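Local coordinates for uracil-DNA glycosylase (Sulfolobus tokodaii str. 7, PDB 4ZBY), which belongs to the uracil-DNA glycosylase superfamily and is modelled here with a bound iron/sulfur cluster and uracil, at residues K8-I12 with N25-G29; G52-V56 with R75-T81; V159-Y163 with D181-I185. The contacts are given in a common frame with arbitrary orientation. Residues are numbered along the deposited sequence.

In the fold
The three contacts follow one another along the chain. Contact 1 lies beside the iron/sulfur cluster, and contact 2 forms part of the uracil pocket. Their centres are about 12 Å apart and they touch: P28 O is 2.8 Å from T81 OG1, probably hydrogen-bonded, and V27 CG1 packs 3.3 Å from P54 N. The side chain of V27 also comes within about 5 Å of uracil. Contact 3 packs a helix on the same central sheet that contact 2 reaches. Its centre is about 17 Å from that of contact 2, with nearest atoms about 8 Å apart. Contacts 1 and 3 lie on opposite sides of the chain's centre, about 26 Å between centres.

Contact 1: residues K8-I12 with N25-G29; sequences KEEVI and NAVPG
Residues 8-12 form the last turn of helix 4-12, with helical backbone angles and a 3.0 Å hydrogen bond from I12 N to K8 O. Residues 25-29 form a loop that runs past this helix in the opposite chain direction. N25 to V27 are extended (phi/psi -136/134, -69/159 and -129/92). P28 turns to -72/-26, and G29 has positive phi (116/164). The register pairs K8 with P28, CA to CA 5.4 Å, and I12 with A26, CA to CA 5.2 Å.

V11 and P28 face each other. V11 has chi1 t, which sets CG1 3.9 Å from P28 CB and 3.6 Å from A26 CB. The methyl of A26 also sits 3.3 Å from V11 O, at the end of the helix. The proline ring is C-gamma endo. K8 and I12 (rotamer mt) both meet P28 CG from the helix side: K8 CG at 3.8 Å and I12 CG1 at 4.4 Å. The direct contact is therefore apolar. Its polar link is water 1, which donates to I12 O at 2.9 Å and accepts from A26 N at 2.9 Å. V27 points away from the helix and packs on P44 and P54.

The other neighbours place the contact. V11 also packs on K85 and Y105, and its side chain is about 4 Å from the cluster. C14 and C17, just after the helix, belong to the cluster pocket together with C86 and C102. The arrangement is a helix end packed against a returning loop at the wall of an iron/sulfur cluster site.

Contact 2: residues G52-V56 with R75-T81; sequences GRPFV and RDQVFIT. With URA (uracil), chain C.
Residues 52-56 are a loop after helix 46-51. G52 leaves the helix with positive phi (74/22), R53 and P54 are extended, and F55 is left-handed (48/64). Residues 75-81 lead from a 3-10 turn into strand 79-82. P54 and T81 have the closest CA atoms, 6.0 Å apart.

R75 reaches back to the loop with chi1 m, chi2 t and chi3 p. R75 NH2 donates to P54 O and R75 NH1 to F55 O, both at 3.0 Å. R53 NH2 comes within 3.6 Å of R75 NH2, two like charges held together by E30, which salt-bridges each. The turn closes with a hydrogen bond from V78 N to R75 O at 3.1 Å. I80, rotamer mt, points at the loop. Its CG2 is 3.5 Å from F55 CD2, at the ring edge, and 3.9 Å from P54 CG. The CA-to-CB bond of T81 points away, its OG1 is hydrogen-bonded to P28 O, and its O lies 4.2 Å from F55 CE2.

F55 rests its ring edge on the strand, has one face under uracil N3, and donates from N to uracil O4 at 2.9 Å. R75 thus holds the loop by its carbonyls, and F55 offers ring and amide to uracil.

Contact 3: residues V159-Y163 with D181-I185; sequences VFPTY and DFKKI
F160 has one face of its ring covered by I185: I185 CG1 is 3.9 Å from the ring centroid and 17° off the normal, a CH-pi contact. This is helix-on-sheet packing in the alpha/beta fold of the superfamily. Strand 155-162 belongs to the central mixed sheet, and helix 172-190 covers one of its faces. The short segments run nearly antiparallel, at 167°, with axes 9.7 Å apart at closest approach. The register pairs F160 with I185, CA to CA 7.4 Å, and T162 with D181, CA to CA 6.7 Å.

The strand alternates. F160 and T162 point toward this helix, while V159 and P161 pack on helix 123-133. F160 has chi1 t. Its CE2 is 3.9 Å from D181 CG at the ring edge, and its CZ is 3.9 Å from K184 CB. I185, rotamer mt, also brings CD1 to 4.0 Å from T162 CG2. F182 points away from the strand and packs on helix 58-71 through L63, M66, I70 and L71.

T162, chi1 p, turns its hydroxyl to its own chain: OG1 donates to Y163 O at 2.8 Å. D181 (chi1 m) makes a salt bridge through OD1 to R144. Where the strand ends, just before H164 of the uracil pocket, water 2 joins the segments, accepting from Y163 N at 2.9 Å and donating to D181 OD2 at 2.7 Å.

Contact 1: residues K8-I12 with N25-G29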
loop_
_atom_site.group_PDB
_atom_site.type_symbol
_atom_site.label_atom_id
_atom_site.label_comp_id
_atom_site.label_asym_id
_atom_site.label_seq_id
_atom_site.Cartn_x
_atom_site.Cartn_y
_atom_site.Cartn_z
ATOM N N LYS A 8 9.843 -6.435 -10.097
ATOM C CA LYS A 8 10.926 -5.948 -9.247
ATOM C C LYS A 8 12.145 -5.490 -10.063
ATOM O O LYS A 8 12.704 -4.405 -9.826
ATOM C CB LYS A 8 11.338 -7.028 -8.234
ATOM C CG LYS A 8 12.574 -6.667 -7.435
ATOM C CD LYS A 8 12.542 -7.299 -6.058
ATOM C CE LYS A 8 13.941 -7.387 -5.453
ATOM N NZ LYS A 8 13.866 -7.820 -4.017
ATOM N N GLU A 9 12.553 -6.301 -11.038
ATOM C CA GLU A 9 13.677 -5.953 -11.893
ATOM C C GLU A 9 13.449 -4.675 -12.668
ATOM O O GLU A 9 14.352 -3.848 -12.796
ATOM C CB GLU A 9 13.955 -7.083 -12.867
ATOM C CG GLU A 9 14.526 -8.281 -12.163
ATOM C CD GLU A 9 15.670 -7.886 -11.245
ATOM O OE1 GLU A 9 16.728 -7.453 -11.771
ATOM O OE2 GLU A 9 15.500 -7.978 -10.004
ATOM N N GLU A 10 12.239 -4.527 -13.195
ATOM C CA GLU A 10 11.889 -3.356 -13.988
ATOM C C GLU A 10 11.905 -2.112 -13.136
ATOM O O GLU A 10 12.426 -1.093 -13.570
ATOM C CB GLU A 10 10.512 -3.519 -14.626
ATOM C CG GLU A 10 10.470 -4.609 -15.692
ATOM C CD GLU A 10 9.126 -4.683 -16.374
ATOM O OE1 GLU A 10 8.405 -3.661 -16.357
ATOM O OE2 GLU A 10 8.788 -5.767 -16.931
ATOM N N VAL A 11 11.318 -2.197 -11.942
ATOM C CA VAL A 11 11.251 -1.035 -11.044
ATOM C C VAL A 11 12.659 -0.588 -10.638
ATOM O O VAL A 11 12.966 0.601 -10.646
ATOM C CB VAL A 11 10.424 -1.340 -9.798
ATOM C CG1 VAL A 11 10.677 -0.288 -8.681
ATOM C CG2 VAL A 11 8.935 -1.385 -10.159
ATOM N N ILE A 12 13.518 -1.548 -10.313
ATOM C CA ILE A 12 14.851 -1.216 -9.814
ATOM C C ILE A 12 15.669 -0.430 -10.835
ATOM O O ILE A 12 16.499 0.418 -10.464
ATOM C CB ILE A 12 15.576 -2.489 -9.387
ATOM C CG1 ILE A 12 15.045 -2.915 -8.004
ATOM C CG2 ILE A 12 17.089 -2.294 -9.383
ATOM C CD1 ILE A 12 15.541 -4.291 -7.587
ATOM N N ASN A 25 17.613 4.185 -4.194
ATOM C CA ASN A 25 17.007 2.902 -4.584
ATOM C C ASN A 25 15.534 3.046 -4.875
ATOM O O ASN A 25 14.831 3.653 -4.084
ATOM C CB ASN A 25 17.124 1.852 -3.477
ATOM C CG ASN A 25 18.535 1.456 -3.204
ATOM O OD1 ASN A 25 19.145 0.705 -3.973
ATOM N ND2 ASN A 25 19.075 1.959 -2.108
ATOM N N ALA A 26 15.069 2.466 -5.981
ATOM C CA ALA A 26 13.625 2.329 -6.213
ATOM C C ALA A 26 13.128 1.314 -5.204
ATOM O O ALA A 26 13.920 0.501 -4.719
ATOM C CB ALA A 26 13.336 1.863 -7.640
ATOM N N VAL A 27 11.824 1.320 -4.923
ATOM C CA VAL A 27 11.244 0.453 -3.902
ATOM C C VAL A 27 10.057 -0.295 -4.486
ATOM O O VAL A 27 8.907 0.213 -4.430
ATOM C CB VAL A 27 10.793 1.287 -2.666
ATOM C CG1 VAL A 27 10.271 0.405 -1.558
ATOM C CG2 VAL A 27 11.970 2.158 -2.131
ATOM N N PRO A 28 10.295 -1.501 -5.037
ATOM C CA PRO A 28 9.198 -2.236 -5.681
ATOM C C PRO A 28 8.167 -2.802 -4.694
ATOM O O PRO A 28 6.989 -2.925 -5.044
ATOM C CB PRO A 28 9.906 -3.379 -6.428
ATOM C CG PRO A 28 11.243 -3.491 -5.825
ATOM C CD PRO A 28 11.610 -2.091 -5.316
ATOM N N GLY A 29 8.572 -3.065 -3.464
ATOM C CA GLY A 29 7.664 -3.697 -2.513
ATOM C C GLY A 29 8.237 -5.051 -2.174
ATOM O O GLY A 29 9.089 -5.547 -2.899
HETATM O O HOH W 1 16.950 1.170 -7.735
#

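Contact 2: residues G52-V56 with R75-T81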
loop_
_atom_site.group_PDB
_atom_site.type_symbol
_atom_site.label_atom_id
_atom_site.label_comp_id
_atom_site.label_asym_id
_atom_site.label_seq_id
_atom_site.Cartn_x
_atom_site.Cartn_y
_atom_site.Cartn_z
ATOM N N GLY A 52 15.892 0.679 -0.089
ATOM C CA GLY A 52 15.230 -0.073 -1.148
ATOM C C GLY A 52 14.040 -0.917 -0.690
ATOM O O GLY A 52 13.650 -1.875 -1.355
ATOM N N ARG A 53 13.463 -0.551 0.451
ATOM C CA ARG A 53 12.438 -1.361 1.131
ATOM C C ARG A 53 11.292 -0.455 1.549
ATOM O O ARG A 53 11.544 0.668 1.923
ATOM C CB ARG A 53 13.020 -2.038 2.370
ATOM C CG ARG A 53 14.347 -2.739 2.175
ATOM C CD ARG A 53 14.728 -3.406 3.457
ATOM N NE ARG A 53 13.574 -4.143 3.963
ATOM C CZ ARG A 53 13.419 -4.518 5.226
ATOM N NH1 ARG A 53 14.366 -4.252 6.126
ATOM N NH2 ARG A 53 12.326 -5.179 5.583
ATOM N N PRO A 54 10.037 -0.938 1.496
ATOM C CA PRO A 54 8.912 -0.090 1.887
ATOM C C PRO A 54 8.731 -0.046 3.411
ATOM O O PRO A 54 9.065 -1.011 4.113
ATOM C CB PRO A 54 7.716 -0.761 1.204
ATOM C CG PRO A 54 8.091 -2.201 1.202
ATOM C CD PRO A 54 9.595 -2.264 1.012
ATOM N N PHE A 55 8.205 1.072 3.899
ATOM C CA PHE A 55 7.785 1.186 5.290
ATOM C C PHE A 55 8.844 0.669 6.295
ATOM O O PHE A 55 8.630 -0.307 7.048
ATOM C CB PHE A 55 6.425 0.478 5.463
ATOM C CG PHE A 55 5.256 1.281 4.929
ATOM C CD1 PHE A 55 4.841 2.434 5.581
ATOM C CD2 PHE A 55 4.590 0.902 3.771
ATOM C CE1 PHE A 55 3.768 3.169 5.114
ATOM C CE2 PHE A 55 3.534 1.644 3.286
ATOM C CZ PHE A 55 3.113 2.765 3.954
ATOM N N VAL A 56 9.989 1.352 6.323
ATOM C CA VAL A 56 11.062 1.001 7.267
ATOM C C VAL A 56 11.469 2.152 8.188
ATOM O O VAL A 56 12.256 1.971 9.115
ATOM C CB VAL A 56 12.334 0.480 6.530
ATOM C CG1 VAL A 56 12.094 -0.915 5.998
ATOM C CG2 VAL A 56 12.790 1.419 5.404
ATOM N N ARG A 75 5.844 -9.411 8.639
ATOM C CA ARG A 75 5.879 -8.779 7.318
ATOM C C ARG A 75 6.032 -9.796 6.189
ATOM O O ARG A 75 5.499 -9.602 5.100
ATOM C CB ARG A 75 7.029 -7.764 7.223
ATOM C CG ARG A 75 6.877 -6.556 8.107
ATOM C CD ARG A 75 8.204 -5.789 8.165
ATOM N NE ARG A 75 8.679 -5.344 6.849
ATOM C CZ ARG A 75 8.498 -4.116 6.355
ATOM N NH1 ARG A 75 7.847 -3.200 7.056
ATOM N NH2 ARG A 75 8.973 -3.804 5.153
ATOM N N ASP A 76 6.773 -10.874 6.424
ATOM C CA ASP A 76 6.968 -11.846 5.365
ATOM C C ASP A 76 5.700 -12.636 5.031
ATOM O O ASP A 76 5.687 -13.405 4.058
ATOM C CB ASP A 76 8.109 -12.809 5.734
ATOM C CG ASP A 76 9.459 -12.106 5.763
ATOM O OD1 ASP A 76 9.647 -11.189 4.942
ATOM O OD2 ASP A 76 10.314 -12.454 6.611
ATOM N N GLN A 77 4.621 -12.430 5.793
ATOM C CA GLN A 77 3.376 -13.129 5.490
ATOM C C GLN A 77 2.407 -12.249 4.725
ATOM O O GLN A 77 1.366 -12.724 4.303
ATOM C CB GLN A 77 2.679 -13.623 6.761
ATOM C CG GLN A 77 3.454 -14.644 7.579
ATOM C CD GLN A 77 2.811 -14.953 8.909
ATOM O OE1 GLN A 77 2.818 -14.138 9.814
ATOM N NE2 GLN A 77 2.269 -16.159 9.043
ATOM N N VAL A 78 2.756 -10.976 4.540
ATOM C CA VAL A 78 1.877 -10.050 3.799
ATOM C C VAL A 78 2.655 -9.483 2.625
ATOM O O VAL A 78 3.824 -9.871 2.419
ATOM C CB VAL A 78 1.368 -8.928 4.694
ATOM C CG1 VAL A 78 0.549 -9.553 5.833
ATOM C CG2 VAL A 78 2.530 -8.095 5.260
ATOM N N PHE A 79 2.029 -8.628 1.817
ATOM C CA PHE A 79 2.771 -7.944 0.770
ATOM C C PHE A 79 2.601 -6.457 0.956
ATOM O O PHE A 79 1.489 -5.986 1.212
ATOM C CB PHE A 79 2.315 -8.366 -0.638
ATOM C CG PHE A 79 3.255 -7.906 -1.723
ATOM C CD1 PHE A 79 3.081 -6.677 -2.322
ATOM C CD2 PHE A 79 4.334 -8.708 -2.119
ATOM C CE1 PHE A 79 3.960 -6.234 -3.328
ATOM C CE2 PHE A 79 5.222 -8.283 -3.103
ATOM C CZ PHE A 79 5.031 -7.029 -3.696
ATOM N N ILE A 80 3.710 -5.720 0.865
ATOM C CA ILE A 80 3.690 -4.284 1.171
ATOM C C ILE A 80 4.338 -3.497 0.044
ATOM O O ILE A 80 5.456 -3.813 -0.362
ATOM C CB ILE A 80 4.460 -3.981 2.477
ATOM C CG1 ILE A 80 3.812 -4.704 3.667
ATOM C CG2 ILE A 80 4.515 -2.462 2.702
ATOM C CD1 ILE A 80 4.679 -4.617 4.968
ATOM N N THR A 81 3.622 -2.518 -0.484
ATOM C CA THR A 81 4.194 -1.696 -1.535
ATOM C C THR A 81 3.529 -0.321 -1.504
ATOM O O THR A 81 2.887 0.030 -0.519
ATOM C CB THR A 81 4.054 -2.393 -2.915
ATOM O OG1 THR A 81 4.783 -1.640 -3.903
ATOM C CG2 THR A 81 2.600 -2.540 -3.333
HETATM N N1 URA C . 5.267 6.201 3.429
HETATM C C2 URA C . 4.650 5.460 2.481
HETATM O O2 URA C . 3.635 5.819 1.914
HETATM N N3 URA C . 5.317 4.383 2.049
HETATM C C4 URA C . 6.531 3.969 2.468
HETATM O O4 URA C . 6.988 2.924 2.038
HETATM C C5 URA C . 7.138 4.758 3.465
HETATM C C6 URA C . 6.496 5.854 3.936
#

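Contact 3: residues V159-Y163 with D181-I185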
loop_
_atom_site.group_PDB
_atom_site.type_symbol
_atom_site.label_atom_id
_atom_site.label_comp_id
_atom_site.label_asym_id
_atom_site.label_seq_id
_atom_site.Cartn_x
_atom_site.Cartn_y
_atom_site.Cartn_z
ATOM N N VAL A 159 -11.454 -4.056 -0.218
ATOM C CA VAL A 159 -10.587 -2.892 -0.091
ATOM C C VAL A 159 -10.927 -2.160 1.196
ATOM O O VAL A 159 -12.088 -1.843 1.461
ATOM C CB VAL A 159 -10.718 -1.928 -1.298
ATOM C CG1 VAL A 159 -9.907 -0.633 -1.053
ATOM C CG2 VAL A 159 -10.258 -2.611 -2.577
ATOM N N PHE A 160 -9.914 -1.907 2.005
ATOM C CA PHE A 160 -10.133 -1.271 3.292
ATOM C C PHE A 160 -9.224 -0.068 3.470
ATOM O O PHE A 160 -8.038 -0.222 3.743
ATOM C CB PHE A 160 -9.898 -2.282 4.427
ATOM C CG PHE A 160 -10.523 -1.886 5.712
ATOM C CD1 PHE A 160 -11.640 -2.557 6.178
ATOM C CD2 PHE A 160 -10.027 -0.813 6.453
ATOM C CE1 PHE A 160 -12.257 -2.161 7.368
ATOM C CE2 PHE A 160 -10.639 -0.416 7.650
ATOM C CZ PHE A 160 -11.734 -1.104 8.108
ATOM N N PRO A 161 -9.782 1.144 3.316
ATOM C CA PRO A 161 -8.931 2.317 3.453
ATOM C C PRO A 161 -8.697 2.686 4.912
ATOM O O PRO A 161 -9.620 2.585 5.698
ATOM C CB PRO A 161 -9.739 3.430 2.753
ATOM C CG PRO A 161 -10.818 2.715 1.986
ATOM C CD PRO A 161 -11.112 1.474 2.774
ATOM N N THR A 162 -7.489 3.110 5.253
ATOM C CA THR A 162 -7.196 3.662 6.573
ATOM C C THR A 162 -6.385 4.953 6.457
ATOM O O THR A 162 -5.953 5.337 5.369
ATOM C CB THR A 162 -6.396 2.681 7.435
ATOM O OG1 THR A 162 -5.021 2.687 7.015
ATOM C CG2 THR A 162 -6.947 1.252 7.310
ATOM N N TYR A 163 -6.169 5.624 7.584
ATOM C CA TYR A 163 -5.252 6.752 7.598
ATOM C C TYR A 163 -3.860 6.202 7.384
ATOM O O TYR A 163 -3.610 5.024 7.601
ATOM C CB TYR A 163 -5.340 7.528 8.909
ATOM C CG TYR A 163 -6.607 8.334 9.077
ATOM C CD1 TYR A 163 -7.139 9.068 8.017
ATOM C CD2 TYR A 163 -7.263 8.378 10.298
ATOM C CE1 TYR A 163 -8.298 9.810 8.170
ATOM C CE2 TYR A 163 -8.420 9.128 10.462
ATOM C CZ TYR A 163 -8.935 9.836 9.396
ATOM O OH TYR A 163 -10.089 10.574 9.550
ATOM N N ASP A 181 -9.172 0.318 13.141
ATOM C CA ASP A 181 -9.284 -0.067 11.735
ATOM C C ASP A 181 -8.546 -1.385 11.508
ATOM O O ASP A 181 -9.043 -2.240 10.786
ATOM C CB ASP A 181 -8.727 0.998 10.794
ATOM C CG ASP A 181 -9.729 2.103 10.510
ATOM O OD1 ASP A 181 -10.881 1.980 10.950
ATOM O OD2 ASP A 181 -9.352 3.095 9.854
ATOM N N PHE A 182 -7.388 -1.569 12.149
ATOM C CA PHE A 182 -6.647 -2.816 11.965
ATOM C C PHE A 182 -7.362 -3.987 12.646
ATOM O O PHE A 182 -7.296 -5.111 12.146
ATOM C CB PHE A 182 -5.197 -2.684 12.446
ATOM C CG PHE A 182 -4.240 -2.278 11.352
ATOM C CD1 PHE A 182 -4.422 -1.105 10.657
ATOM C CD2 PHE A 182 -3.169 -3.090 11.006
ATOM C CE1 PHE A 182 -3.555 -0.729 9.638
ATOM C CE2 PHE A 182 -2.297 -2.718 9.978
ATOM C CZ PHE A 182 -2.493 -1.556 9.296
ATOM N N LYS A 183 -8.059 -3.727 13.754
ATOM C CA LYS A 183 -8.892 -4.755 14.392
ATOM C C LYS A 183 -9.982 -5.229 13.430
ATOM O O LYS A 183 -10.296 -6.421 13.360
ATOM C CB LYS A 183 -9.530 -4.232 15.688
ATOM C CG LYS A 183 -8.546 -3.981 16.830
ATOM C CD LYS A 183 -9.261 -3.489 18.099
ATOM C CE LYS A 183 -8.279 -3.240 19.248
ATOM N NZ LYS A 183 -8.943 -2.653 20.452
ATOM N N LYS A 184 -10.576 -4.285 12.698
ATOM C CA LYS A 184 -11.594 -4.634 11.719
ATOM C C LYS A 184 -11.005 -5.424 10.568
ATOM O O LYS A 184 -11.653 -6.352 10.062
ATOM C CB LYS A 184 -12.311 -3.379 11.197
ATOM C CG LYS A 184 -13.168 -2.707 12.258
ATOM C CD LYS A 184 -13.731 -1.378 11.729
ATOM C CE LYS A 184 -14.882 -0.882 12.594
ATOM N NZ LYS A 184 -14.422 -0.533 13.962
ATOM N N ILE A 185 -9.797 -5.049 10.153
ATOM C CA ILE A 185 -9.086 -5.765 9.108
ATOM C C ILE A 185 -8.796 -7.190 9.592
ATOM O O ILE A 185 -8.971 -8.128 8.816
ATOM C CB ILE A 185 -7.796 -5.047 8.681
ATOM C CG1 ILE A 185 -8.201 -3.747 7.970
ATOM C CG2 ILE A 185 -6.911 -5.947 7.778
ATOM C CD1 ILE A 185 -7.061 -2.730 7.839
HETATM O O HOH W 2 -7.294 4.793 10.140
#